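Local coordinates for protein thiosulfate sulfurtransferase (Pseudomonas aeruginosa, PDB 1YT8) that probably transfers sulfur from thiosulfate to cyanide as a sulfurtransferase built from repeated rhodanese-like domains, at residues E146-A152 with R186-N192; V434-S440 with F459-T465. All coordinates share one frame; numbering follows the deposited sequence.

Interaction 1. Residues E146-A152 with R186-N192; sequences EAVILDA and RTRVIVN
From Glu146 to Ala152 and from Arg188 to Asn192 the two segments are laced by a parallel ladder of backbone hydrogen bonds. Val148 and Leu150 donate to Arg188 O and Ile190 O and accept from Ile190 N and Asn192 N; the shortest rung, Leu150 N to Ile190 O, is 2.7 Å. Arg188 N to Glu146 O opens the ladder and Ala152 N to Asn192 O closes it.

Apolar contacts line both faces. On one, Val148 and Val189 lie side by side, and Leu150 CD1 meets Val189 CG1 at 3.8 Å beneath helix 174-181. On the other, Ala147 CB touches Arg188 CB, and Ile149 CG1 lies 4.3 Å from Ile190 CB.

Polar side chains meet at the ends. Asn192 ND2 donates to Asp151 OD2 (3.1 Å) from above the carboxylate, whose plane stands 80° to the amide; the turn of Asn192 CG between its own backbone N and carbonyl carbon (chi1 82°) brings the amide there. A water donates to both Asp151 OD2 and Asn192 OD1, and Arg153 adds a salt bridge to OD2. At the far end the Glu146 and Thr187 side chains cross at about a right angle, Thr187 OG1 3.0 Å from Glu146 CD, and another water joins the backbone carbonyls Glu146 O and Arg186 O.

These are neighbouring inner strands of the five-stranded parallel sheet, order 1-5-4-2-3, of a rhodanese-like domain; Asn192 directly precedes Cys193 of the sulfite pocket.

Interaction 2. Residues V434-S440 with F459-T465; sequences VLTCGSS and FLLDGGT
Thr436 and Thr465 meet at about a right angle in a rhodanese-like domain, past the strands of the beta-alpha-beta crossover 432-436, 441-454, 458-461. Their hydroxyls, Thr436 OG1 and Thr465 OG1, share a hydrogen bond of 3.1 Å. With OG1 set opposite its own backbone N (chi1 -170°), Thr436 turns its oxygen toward Thr465, and Leu461 CD2 packs against the same OG1 at 3.5 Å.

Earlier along the strands, Val434 and Leu461 lie at a slant, Val434 CG1 to Leu461 CB 4.2 Å, on a face covered by Leu384 of helix 381-387. Leu435 points to the other face, where helix 441-454 packs; Leu460 CD1 reaches back on that side to touch both Leu435 O and Ser440 O. Two backbone bonds hold the parallel pair: Leu435 N to Phe459 O, and Leu461 N to Leu435 O, the latter almost straight at 176°.

Segment 459-465 then makes a type II turn from Leu461 to Gly464, and the 437-440 loop folds over it. Rhodanese-like domains carry their active-site cysteine in the loop after the fourth strand, a position that Cys437 appears to occupy. Ser440 CB sits 3.4 Å from Leu461 O. Gly464, at positive phi, brings its CA to 3.4 Å from Cys437 O in a CA-H...O contact. A water donates to Ser440 OG and accepts from Gly463 N, while Thr465 N donates to Cys437 O at 2.9 Å.

How the interactions relate
Interactions 1 and 2 belong to different rhodanese-like domains, on opposite sides of the chain's centre, with their own centres about 47 Å apart and no touch between them. Both are largely buried and both use the fourth strand of a 1-5-4-2-3 sheet, but with different neighbours: 186-192 pairs with the second strand, 434-440 with the fifth. Interaction 1 is mostly strand against strand, its exposed end at Glu146 and Arg186 and its buried polar group an amide on a carboxylate. In interaction 2 the sheet pairing is brief, because 434-440 and 459-465 run beyond the strands into a loop and a turn; hydroxyls, glycines and loop carbonyls carry the rest, with Ser439 exposed.

Interaction 1. Residues E146-A152 with R186-N192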
loop_
_atom_site.group_PDB
_atom_site.type_symbol
_atom_site.label_atom_id
_atom_site.label_comp_id
_atom_site.label_asym_id
_atom_site.label_seq_id
_atom_site.Cartn_x
_atom_site.Cartn_y
_atom_site.Cartn_z
ATOM N N GLU A 146 -25.914 23.732 3.591
ATOM C CA GLU A 146 -24.618 24.265 3.207
ATOM C C GLU A 146 -23.585 23.328 3.815
ATOM O O GLU A 146 -23.241 23.433 4.998
ATOM C CB GLU A 146 -24.420 25.678 3.758
ATOM C CG GLU A 146 -23.060 26.276 3.412
ATOM C CD GLU A 146 -22.924 27.707 3.890
ATOM O OE1 GLU A 146 -23.113 27.943 5.102
ATOM O OE2 GLU A 146 -22.625 28.598 3.060
ATOM N N ALA A 147 -23.110 22.397 2.999
ATOM C CA ALA A 147 -22.138 21.421 3.450
ATOM C C ALA A 147 -21.418 20.842 2.251
ATOM O O ALA A 147 -21.983 20.758 1.164
ATOM C CB ALA A 147 -22.841 20.300 4.213
ATOM N N VAL A 148 -20.167 20.454 2.449
ATOM C CA VAL A 148 -19.402 19.836 1.378
ATOM C C VAL A 148 -18.968 18.471 1.882
ATOM O O VAL A 148 -18.678 18.301 3.068
ATOM C CB VAL A 148 -18.163 20.678 0.975
ATOM C CG1 VAL A 148 -18.621 21.992 0.349
ATOM C CG2 VAL A 148 -17.272 20.936 2.178
ATOM N N ILE A 149 -18.971 17.489 0.988
ATOM C CA ILE A 149 -18.569 16.134 1.336
ATOM C C ILE A 149 -17.248 15.898 0.623
ATOM O O ILE A 149 -17.186 15.910 -0.607
ATOM C CB ILE A 149 -19.624 15.104 0.873
ATOM C CG1 ILE A 149 -20.979 15.445 1.507
ATOM C CG2 ILE A 149 -19.198 13.690 1.279
ATOM C CD1 ILE A 149 -22.115 14.494 1.145
ATOM N N LEU A 150 -16.193 15.705 1.406
ATOM C CA LEU A 150 -14.856 15.498 0.860
ATOM C C LEU A 150 -14.436 14.039 0.998
ATOM O O LEU A 150 -14.443 13.482 2.097
ATOM C CB LEU A 150 -13.862 16.407 1.583
ATOM C CG LEU A 150 -14.337 17.859 1.743
ATOM C CD1 LEU A 150 -13.253 18.670 2.432
ATOM C CD2 LEU A 150 -14.671 18.466 0.386
ATOM N N ASP A 151 -14.072 13.435 -0.131
ATOM C CA ASP A 151 -13.658 12.036 -0.188
ATOM C C ASP A 151 -12.139 11.950 -0.033
ATOM O O ASP A 151 -11.393 12.410 -0.904
ATOM C CB ASP A 151 -14.095 11.448 -1.527
ATOM C CG ASP A 151 -14.097 9.941 -1.528
ATOM O OD1 ASP A 151 -13.076 9.348 -1.123
ATOM O OD2 ASP A 151 -15.120 9.353 -1.943
ATOM N N ALA A 152 -11.690 11.343 1.065
ATOM C CA ALA A 152 -10.261 11.239 1.385
ATOM C C ALA A 152 -9.454 10.111 0.745
ATOM O O ALA A 152 -8.268 9.953 1.047
ATOM C CB ALA A 152 -10.089 11.180 2.907
ATOM N N ARG A 186 -19.573 28.727 8.428
ATOM C CA ARG A 186 -20.841 28.062 8.729
ATOM C C ARG A 186 -20.998 26.762 7.934
ATOM O O ARG A 186 -21.759 25.877 8.326
ATOM C CB ARG A 186 -22.018 28.989 8.411
ATOM C CG ARG A 186 -22.072 30.256 9.248
ATOM C CD ARG A 186 -23.121 31.215 8.705
ATOM N NE ARG A 186 -22.845 31.584 7.316
ATOM C CZ ARG A 186 -23.594 32.411 6.594
ATOM N NH1 ARG A 186 -24.676 32.966 7.124
ATOM N NH2 ARG A 186 -23.263 32.683 5.340
ATOM N N THR A 187 -20.277 26.653 6.822
ATOM C CA THR A 187 -20.346 25.468 5.964
ATOM C C THR A 187 -19.846 24.204 6.658
ATOM O O THR A 187 -18.712 24.155 7.147
ATOM C CB THR A 187 -19.516 25.660 4.670
ATOM O OG1 THR A 187 -20.020 26.782 3.940
ATOM C CG2 THR A 187 -19.596 24.421 3.781
ATOM N N ARG A 188 -20.695 23.180 6.698
ATOM C CA ARG A 188 -20.311 21.915 7.312
ATOM C C ARG A 188 -19.329 21.198 6.400
ATOM O O ARG A 188 -19.452 21.254 5.175
ATOM C CB ARG A 188 -21.523 21.002 7.504
ATOM C CG ARG A 188 -22.637 21.579 8.343
ATOM C CD ARG A 188 -23.615 20.490 8.752
ATOM N NE ARG A 188 -22.921 19.445 9.489
ATOM C CZ ARG A 188 -23.424 18.794 10.530
ATOM N NH1 ARG A 188 -24.640 19.071 10.976
ATOM N NH2 ARG A 188 -22.694 17.871 11.133
ATOM N N VAL A 189 -18.356 20.525 7.001
ATOM C CA VAL A 189 -17.382 19.759 6.241
ATOM C C VAL A 189 -17.541 18.317 6.695
ATOM O O VAL A 189 -17.418 18.006 7.885
ATOM C CB VAL A 189 -15.937 20.249 6.489
ATOM C CG1 VAL A 189 -14.934 19.304 5.820
ATOM C CG2 VAL A 189 -15.768 21.650 5.915
ATOM N N ILE A 190 -17.853 17.452 5.739
ATOM C CA ILE A 190 -18.057 16.033 5.995
ATOM C C ILE A 190 -16.997 15.263 5.214
ATOM O O ILE A 190 -16.837 15.475 4.013
ATOM C CB ILE A 190 -19.458 15.600 5.518
ATOM C CG1 ILE A 190 -20.527 16.396 6.275
ATOM C CG2 ILE A 190 -19.648 14.103 5.732
ATOM C CD1 ILE A 190 -21.932 16.232 5.718
ATOM N N VAL A 191 -16.265 14.385 5.895
ATOM C CA VAL A 191 -15.221 13.597 5.241
ATOM C C VAL A 191 -15.648 12.133 5.148
ATOM O O VAL A 191 -16.140 11.563 6.124
ATOM C CB VAL A 191 -13.877 13.662 6.025
ATOM C CG1 VAL A 191 -12.788 12.920 5.251
ATOM C CG2 VAL A 191 -13.462 15.121 6.265
ATOM N N ASN A 192 -15.466 11.524 3.976
ATOM C CA ASN A 192 -15.823 10.123 3.806
ATOM C C ASN A 192 -14.707 9.345 3.132
ATOM O O ASN A 192 -13.777 9.917 2.573
ATOM C CB ASN A 192 -17.085 9.960 2.937
ATOM C CG ASN A 192 -16.785 10.032 1.437
ATOM O OD1 ASN A 192 -16.768 11.111 0.841
ATOM N ND2 ASN A 192 -16.530 8.874 0.826
HETATM O O HOH W 1 -24.158 24.419 7.685
HETATM O O HOH W 2 -17.451 10.664 -2.123
#

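Interaction 2. Residues V434-S440 with F459-T465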
loop_
_atom_site.group_PDB
_atom_site.type_symbol
_atom_site.label_atom_id
_atom_site.label_comp_id
_atom_site.label_asym_id
_atom_site.label_seq_id
_atom_site.Cartn_x
_atom_site.Cartn_y
_atom_site.Cartn_z
ATOM N N VAL A 434 7.842 -20.010 -22.868
ATOM C CA VAL A 434 8.060 -18.594 -23.105
ATOM C C VAL A 434 7.362 -17.896 -21.942
ATOM O O VAL A 434 6.166 -18.088 -21.724
ATOM C CB VAL A 434 7.444 -18.127 -24.436
ATOM C CG1 VAL A 434 7.632 -16.619 -24.583
ATOM C CG2 VAL A 434 8.114 -18.852 -25.604
ATOM N N LEU A 435 8.115 -17.107 -21.183
ATOM C CA LEU A 435 7.553 -16.418 -20.025
ATOM C C LEU A 435 7.248 -14.953 -20.319
ATOM O O LEU A 435 7.993 -14.283 -21.034
ATOM C CB LEU A 435 8.523 -16.513 -18.843
ATOM C CG LEU A 435 9.227 -17.865 -18.638
ATOM C CD1 LEU A 435 10.038 -17.797 -17.352
ATOM C CD2 LEU A 435 8.219 -19.007 -18.573
ATOM N N THR A 436 6.150 -14.457 -19.761
ATOM C CA THR A 436 5.771 -13.069 -19.971
ATOM C C THR A 436 5.090 -12.481 -18.740
ATOM O O THR A 436 4.801 -13.177 -17.770
ATOM C CB THR A 436 4.803 -12.929 -21.179
ATOM O OG1 THR A 436 4.631 -11.544 -21.507
ATOM C CG2 THR A 436 3.438 -13.524 -20.843
ATOM N N CYS A 437 4.866 -11.177 -18.799
ATOM C CA CYS A 437 4.171 -10.419 -17.768
ATOM C C CYS A 437 4.005 -9.053 -18.415
ATOM O O CYS A 437 4.298 -8.900 -19.604
ATOM C CB CYS A 437 4.975 -10.336 -16.457
ATOM S SG CYS A 437 6.521 -9.409 -16.491
ATOM N N GLY A 438 3.535 -8.068 -17.660
ATOM C CA GLY A 438 3.337 -6.749 -18.233
ATOM C C GLY A 438 4.477 -6.233 -19.094
ATOM O O GLY A 438 4.277 -5.873 -20.256
ATOM N N SER A 439 5.681 -6.218 -18.532
ATOM C CA SER A 439 6.852 -5.706 -19.233
ATOM C C SER A 439 7.982 -6.718 -19.389
ATOM O O SER A 439 8.990 -6.413 -20.021
ATOM C CB SER A 439 7.392 -4.496 -18.479
ATOM O OG SER A 439 7.829 -4.892 -17.185
ATOM N N SER A 440 7.808 -7.896 -18.790
ATOM C CA SER A 440 8.781 -8.998 -18.801
ATOM C C SER A 440 9.691 -8.952 -17.573
ATOM O O SER A 440 10.511 -9.844 -17.367
ATOM C CB SER A 440 9.653 -8.986 -20.066
ATOM O OG SER A 440 10.713 -8.044 -19.963
ATOM N N PHE A 459 12.426 -19.328 -22.597
ATOM C CA PHE A 459 12.677 -18.013 -23.179
ATOM C C PHE A 459 11.844 -16.924 -22.519
ATOM O O PHE A 459 10.801 -17.198 -21.921
ATOM C CB PHE A 459 12.350 -18.035 -24.672
ATOM C CG PHE A 459 13.284 -18.884 -25.478
ATOM C CD1 PHE A 459 14.344 -18.308 -26.171
ATOM C CD2 PHE A 459 13.121 -20.265 -25.522
ATOM C CE1 PHE A 459 15.231 -19.105 -26.900
ATOM C CE2 PHE A 459 14.002 -21.066 -26.246
ATOM C CZ PHE A 459 15.057 -20.484 -26.934
ATOM N N LEU A 460 12.315 -15.688 -22.648
ATOM C CA LEU A 460 11.629 -14.526 -22.097
ATOM C C LEU A 460 11.104 -13.684 -23.253
ATOM O O LEU A 460 11.851 -13.354 -24.174
ATOM C CB LEU A 460 12.596 -13.680 -21.265
ATOM C CG LEU A 460 12.021 -12.408 -20.638
ATOM C CD1 LEU A 460 10.992 -12.790 -19.580
ATOM C CD2 LEU A 460 13.150 -11.580 -20.008
ATOM N N LEU A 461 9.819 -13.350 -23.210
ATOM C CA LEU A 461 9.232 -12.527 -24.258
ATOM C C LEU A 461 9.802 -11.118 -24.128
ATOM O O LEU A 461 9.618 -10.456 -23.102
ATOM C CB LEU A 461 7.708 -12.490 -24.119
ATOM C CG LEU A 461 6.956 -11.677 -25.177
ATOM C CD1 LEU A 461 7.288 -12.211 -26.562
ATOM C CD2 LEU A 461 5.457 -11.763 -24.924
ATOM N N ASP A 462 10.503 -10.674 -25.168
ATOM C CA ASP A 462 11.123 -9.353 -25.198
ATOM C C ASP A 462 10.064 -8.260 -25.073
ATOM O O ASP A 462 9.282 -8.045 -25.997
ATOM C CB ASP A 462 11.880 -9.167 -26.517
ATOM C CG ASP A 462 13.007 -8.151 -26.416
ATOM O OD1 ASP A 462 12.852 -7.137 -25.702
ATOM O OD2 ASP A 462 14.051 -8.364 -27.069
ATOM N N GLY A 463 10.038 -7.575 -23.934
ATOM C CA GLY A 463 9.067 -6.509 -23.739
ATOM C C GLY A 463 7.742 -6.952 -23.139
ATOM O O GLY A 463 6.842 -6.135 -22.923
ATOM N N GLY A 464 7.612 -8.248 -22.877
ATOM C CA GLY A 464 6.390 -8.765 -22.288
ATOM C C GLY A 464 5.124 -8.584 -23.108
ATOM O O GLY A 464 5.169 -8.278 -24.300
ATOM N N THR A 465 3.984 -8.767 -22.451
ATOM C CA THR A 465 2.686 -8.654 -23.100
ATOM C C THR A 465 2.449 -7.270 -23.701
ATOM O O THR A 465 1.755 -7.137 -24.711
ATOM C CB THR A 465 1.560 -8.998 -22.107
ATOM O OG1 THR A 465 1.803 -10.299 -21.553
ATOM C CG2 THR A 465 0.203 -8.998 -22.803
HETATM O O HOH W 3 12.665 -7.834 -22.467
#